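Local atomic coordinates of GH3 beta-N-acetylglucosaminidase (Paenibacillaceae, PDB entry 6K5J), a protein that probably hydrolyses terminal beta-linked N-acetylglucosamine residues from chitin-type oligosaccharides and related glycosides, as a family 3 glycoside hydrolase. Residues A[97-102]-A[118-123]; A[466-471]-A[477-482]. All coordinates share one frame; numbering follows the deposited sequence.

Contact 1: residues A[97-102]-A[118-123]; sequences TVVPGN and AHIIGS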
loop_
_atom_site.group_PDB
_atom_site.type_symbol
_atom_site.label_atom_id
_atom_site.label_comp_id
_atom_site.label_asym_id
_atom_site.label_seq_id
_atom_site.Cartn_x
_atom_site.Cartn_y
_atom_site.Cartn_z
ATOM N N THR A 97 -14.562 2.286 5.542
ATOM C CA THR A 97 -14.436 0.837 5.625
ATOM C C THR A 97 -12.969 0.446 5.596
ATOM O O THR A 97 -12.224 0.889 4.719
ATOM C CB THR A 97 -15.156 0.179 4.447
ATOM O OG1 THR A 97 -16.496 0.672 4.369
ATOM C CG2 THR A 97 -15.189 -1.338 4.591
ATOM N N VAL A 98 -12.558 -0.413 6.525
ATOM C CA VAL A 98 -11.225 -1.003 6.473
ATOM C C VAL A 98 -11.331 -2.230 5.573
ATOM O O VAL A 98 -12.003 -3.206 5.907
ATOM C CB VAL A 98 -10.700 -1.352 7.871
ATOM C CG1 VAL A 98 -9.305 -1.976 7.779
ATOM C CG2 VAL A 98 -10.643 -0.101 8.722
ATOM N N VAL A 99 -10.703 -2.160 4.407
ATOM C CA VAL A 99 -10.865 -3.150 3.353
ATOM C C VAL A 99 -9.680 -4.111 3.431
ATOM O O VAL A 99 -8.565 -3.666 3.726
ATOM C CB VAL A 99 -10.967 -2.429 1.998
ATOM C CG1 VAL A 99 -10.755 -3.356 0.852
ATOM C CG2 VAL A 99 -12.324 -1.698 1.898
ATOM N N PRO A 100 -9.861 -5.410 3.178
ATOM C CA PRO A 100 -8.710 -6.327 3.149
ATOM C C PRO A 100 -7.674 -5.907 2.118
ATOM O O PRO A 100 -8.001 -5.356 1.064
ATOM C CB PRO A 100 -9.336 -7.671 2.770
ATOM C CG PRO A 100 -10.744 -7.564 3.213
ATOM C CD PRO A 100 -11.129 -6.129 2.981
ATOM N N GLY A 101 -6.410 -6.199 2.431
ATOM C CA GLY A 101 -5.301 -5.811 1.590
ATOM C C GLY A 101 -4.936 -6.905 0.604
ATOM O O GLY A 101 -5.558 -7.961 0.538
ATOM N N ASN A 102 -3.878 -6.638 -0.160
ATOM C CA ASN A 102 -3.627 -7.414 -1.369
ATOM C C ASN A 102 -3.377 -8.884 -1.059
ATOM O O ASN A 102 -4.015 -9.761 -1.647
ATOM C CB ASN A 102 -2.463 -6.806 -2.151
ATOM C CG ASN A 102 -2.906 -5.647 -3.018
ATOM O OD1 ASN A 102 -3.997 -5.088 -2.821
ATOM N ND2 ASN A 102 -2.080 -5.293 -3.993
ATOM N N ALA A 118 -11.721 -2.957 -4.050
ATOM C CA ALA A 118 -11.243 -1.714 -4.643
ATOM C C ALA A 118 -12.385 -0.745 -4.887
ATOM O O ALA A 118 -12.214 0.476 -4.762
ATOM C CB ALA A 118 -10.503 -2.009 -5.950
ATOM N N HIS A 119 -13.562 -1.264 -5.247
ATOM C CA HIS A 119 -14.690 -0.371 -5.502
ATOM C C HIS A 119 -15.175 0.294 -4.217
ATOM O O HIS A 119 -15.589 1.458 -4.233
ATOM C CB HIS A 119 -15.830 -1.127 -6.180
ATOM C CG HIS A 119 -16.916 -0.229 -6.689
ATOM N ND1 HIS A 119 -16.763 0.552 -7.815
ATOM C CD2 HIS A 119 -18.165 0.016 -6.229
ATOM C CE1 HIS A 119 -17.876 1.233 -8.032
ATOM N NE2 HIS A 119 -18.741 0.930 -7.081
ATOM N N ILE A 120 -15.138 -0.419 -3.093
ATOM C CA ILE A 120 -15.459 0.221 -1.819
ATOM C C ILE A 120 -14.449 1.322 -1.514
ATOM O O ILE A 120 -14.822 2.454 -1.181
ATOM C CB ILE A 120 -15.508 -0.811 -0.682
ATOM C CG1 ILE A 120 -16.762 -1.680 -0.788
ATOM C CG2 ILE A 120 -15.473 -0.097 0.665
ATOM C CD1 ILE A 120 -16.716 -2.879 0.163
ATOM N N ILE A 121 -13.153 1.000 -1.603
ATOM C CA ILE A 121 -12.130 2.024 -1.364
ATOM C C ILE A 121 -12.363 3.227 -2.269
ATOM O O ILE A 121 -12.336 4.382 -1.824
ATOM C CB ILE A 121 -10.715 1.453 -1.577
ATOM C CG1 ILE A 121 -10.328 0.485 -0.450
ATOM C CG2 ILE A 121 -9.689 2.610 -1.658
ATOM C CD1 ILE A 121 -9.051 -0.348 -0.765
ATOM N N GLY A 122 -12.562 2.972 -3.564
ATOM C CA GLY A 122 -12.665 4.067 -4.515
ATOM C C GLY A 122 -13.929 4.887 -4.335
ATOM O O GLY A 122 -13.919 6.108 -4.507
ATOM N N SER A 123 -15.039 4.223 -4.003
ATOM C CA SER A 123 -16.290 4.935 -3.759
ATOM C C SER A 123 -16.146 5.875 -2.581
ATOM O O SER A 123 -16.613 7.020 -2.619
ATOM C CB SER A 123 -17.419 3.940 -3.475
ATOM O OG SER A 123 -17.825 3.314 -4.671
#

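Contact 2: residues A[466-471]-A[477-482]; sequences ALIEAL and VQLIVA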
loop_
_atom_site.group_PDB
_atom_site.type_symbol
_atom_site.label_atom_id
_atom_site.label_comp_id
_atom_site.label_asym_id
_atom_site.label_seq_id
_atom_site.Cartn_x
_atom_site.Cartn_y
_atom_site.Cartn_z
ATOM N N ALA A 466 11.864 -15.398 19.112
ATOM C CA ALA A 466 12.419 -16.173 20.217
ATOM C C ALA A 466 11.370 -16.437 21.290
ATOM O O ALA A 466 11.311 -17.541 21.843
ATOM C CB ALA A 466 13.633 -15.451 20.805
ATOM N N LEU A 467 10.535 -15.438 21.599
ATOM C CA LEU A 467 9.433 -15.653 22.528
ATOM C C LEU A 467 8.511 -16.757 22.030
ATOM O O LEU A 467 8.133 -17.658 22.788
ATOM C CB LEU A 467 8.649 -14.356 22.736
ATOM C CG LEU A 467 7.320 -14.472 23.491
ATOM C CD1 LEU A 467 7.538 -15.094 24.858
ATOM C CD2 LEU A 467 6.654 -13.107 23.629
ATOM N N ILE A 468 8.146 -16.709 20.745
ATOM C CA ILE A 468 7.250 -17.719 20.190
ATOM C C ILE A 468 7.885 -19.102 20.271
ATOM O O ILE A 468 7.244 -20.079 20.681
ATOM C CB ILE A 468 6.869 -17.367 18.741
ATOM C CG1 ILE A 468 6.047 -16.083 18.703
ATOM C CG2 ILE A 468 6.114 -18.523 18.127
ATOM C CD1 ILE A 468 5.880 -15.502 17.287
ATOM N N GLU A 469 9.148 -19.213 19.849
ATOM C CA GLU A 469 9.838 -20.497 19.916
ATOM C C GLU A 469 9.953 -21.000 21.352
ATOM O O GLU A 469 9.889 -22.211 21.592
ATOM C CB GLU A 469 11.222 -20.385 19.267
ATOM C CG GLU A 469 11.202 -20.490 17.736
ATOM C CD GLU A 469 10.969 -21.906 17.238
ATOM O OE1 GLU A 469 11.878 -22.753 17.401
ATOM O OE2 GLU A 469 9.879 -22.184 16.686
ATOM N N ALA A 470 10.100 -20.090 22.315
ATOM C CA ALA A 470 10.142 -20.493 23.720
ATOM C C ALA A 470 8.808 -21.082 24.158
ATOM O O ALA A 470 8.758 -22.146 24.793
ATOM C CB ALA A 470 10.519 -19.296 24.596
ATOM N N LEU A 471 7.709 -20.403 23.815
ATOM C CA LEU A 471 6.386 -20.915 24.147
ATOM C C LEU A 471 6.131 -22.246 23.461
ATOM O O LEU A 471 5.464 -23.126 24.020
ATOM C CB LEU A 471 5.313 -19.899 23.752
ATOM C CG LEU A 471 5.323 -18.558 24.474
ATOM C CD1 LEU A 471 4.350 -17.577 23.819
ATOM C CD2 LEU A 471 4.949 -18.774 25.937
ATOM N N VAL A 477 2.010 -26.064 27.386
ATOM C CA VAL A 477 1.363 -25.009 26.617
ATOM C C VAL A 477 0.838 -25.612 25.320
ATOM O O VAL A 477 1.542 -26.381 24.655
ATOM C CB VAL A 477 2.333 -23.844 26.330
ATOM C CG1 VAL A 477 1.725 -22.853 25.324
ATOM C CG2 VAL A 477 2.717 -23.133 27.617
ATOM N N GLN A 478 -0.404 -25.280 24.973
ATOM C CA GLN A 478 -0.959 -25.575 23.653
ATOM C C GLN A 478 -0.937 -24.262 22.877
ATOM O O GLN A 478 -1.781 -23.386 23.095
ATOM C CB GLN A 478 -2.363 -26.162 23.750
ATOM C CG GLN A 478 -2.412 -27.576 24.330
ATOM C CD GLN A 478 -2.331 -27.588 25.847
ATOM O OE1 GLN A 478 -3.113 -26.915 26.528
ATOM N NE2 GLN A 478 -1.378 -28.351 26.387
ATOM N N LEU A 479 0.054 -24.119 22.000
ATOM C CA LEU A 479 0.345 -22.862 21.319
ATOM C C LEU A 479 -0.186 -22.902 19.891
ATOM O O LEU A 479 0.091 -23.851 19.151
ATOM C CB LEU A 479 1.850 -22.602 21.296
ATOM C CG LEU A 479 2.311 -21.420 20.429
ATOM C CD1 LEU A 479 1.858 -20.118 21.061
ATOM C CD2 LEU A 479 3.833 -21.447 20.265
ATOM N N ILE A 480 -0.947 -21.875 19.512
ATOM C CA ILE A 480 -1.296 -21.596 18.122
ATOM C C ILE A 480 -0.653 -20.265 17.745
ATOM O O ILE A 480 -0.720 -19.301 18.512
ATOM C CB ILE A 480 -2.824 -21.521 17.915
ATOM C CG1 ILE A 480 -3.490 -22.872 18.176
ATOM C CG2 ILE A 480 -3.177 -21.015 16.503
ATOM C CD1 ILE A 480 -5.023 -22.771 18.285
ATOM N N VAL A 481 -0.052 -20.195 16.563
ATOM C CA VAL A 481 0.479 -18.941 16.037
ATOM C C VAL A 481 -0.347 -18.547 14.815
ATOM O O VAL A 481 -0.629 -19.382 13.949
ATOM C CB VAL A 481 1.975 -19.060 15.699
ATOM C CG1 VAL A 481 2.529 -17.721 15.180
ATOM C CG2 VAL A 481 2.751 -19.501 16.929
ATOM N N ALA A 482 -0.753 -17.284 14.762
ATOM C CA ALA A 482 -1.467 -16.726 13.622
ATOM C C ALA A 482 -0.743 -15.457 13.204
ATOM O O ALA A 482 -0.659 -14.507 13.986
ATOM C CB ALA A 482 -2.929 -16.432 13.972
HETATM O O HOH W 1 3.987 -25.231 23.445
#

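Contact 1: residues A[97-102]-A[118-123]
Val99 and Thr97 lie against Ile120 and Ile121 on helix 111-127, in the TIM-barrel-type N-terminal domain of a family 3 glycoside hydrolase. The case illustrates how an irregular loop, here the one between strand 79-81 and helix 102-108, can be packed against a helix chiefly through apolar branches. Along the helix, Ile120 comes first. Its CG2, anti to the backbone N, reaches Val99 CG2 at 3.7 Å and Thr97 CB at 3.8 Å, so one methyl serves two loop residues. The side chains of Thr97 and Ile120 cross at about a right angle, while the threonine hydroxyl OG1 is hydrogen-bonded to Glu124 OE2, one helix position beyond 118-123. Ile120 also touches Val365 of helix 359-372, which extends this apolar cluster. Ile121 follows, its side chain crossing that of Val99 at a slant, with both CG1 and CD1 packed on the valine; it also meets Phe172 of helix 158-174. An alanine in place of Val99 would remove both methyls, and would probably open a gap that leaves Ile120 CG2 and the end of Ile121 less firmly held. At that end, Ile121 CD1 stands 3.8 Å from Val99 CG1.

Contact 2: residues A[466-471]-A[477-482]
Ile468 and Leu471 face Val477, Leu479 and Val481 where helix 462-472 packs on strand 478-483, the second half of a beta-alpha-beta crossover that starts at strand 450-455. The unit is a worked example of how a helix covers a largely parallel sheet: the local helix and strand axes pass 9.6 Å apart and run at 148°, as expected when the helix returns the chain for the next parallel strand. Apolar contact between side chains comes first. Ile468 CG2 meets Val481 CG2 at 3.7 Å, methyl against methyl, the two side chains approaching at a slant. Leu479 has CG anti to the backbone N (chi1 171°), which carries the side chain out to the helix, where CD2 lies 4.1 Å from Leu471 CB. Val453 of strand 450-455 touches Ile468, Leu471 and Leu479, joining both strands of the crossover to the helix. A second group sets side-chain carbon against helix backbone. Leu479 CD2 sits 3.7 Å from Ile468 O, and Val477 packs through CB and CG1 on Leu471 O. Polar linkage, finally, is made through water near the end of the helix. One water molecule bridges two backbone carbonyls, lying 3.0 Å from Val477 O and 2.6 Å from Leu471 O.

Contacts 1 and 2 follow one another along the chain without touching, their centres about 33 Å apart, and they share no helix or strand. Contact 1 lies deeper, its centre about 11 Å from that of the chain, and all its touching residues are buried; contact 2 is about 29 Å out, with Val477 and Leu479 partly exposed. Both rest on branched aliphatic side chains, but their surroundings differ. In 97-102 with 118-123 an irregular loop is held by side chains on a helix of the N-terminal domain, whereas 466-471 with 477-482 joins regular elements of a crossover, where helix carbonyls and a bridging water also take part.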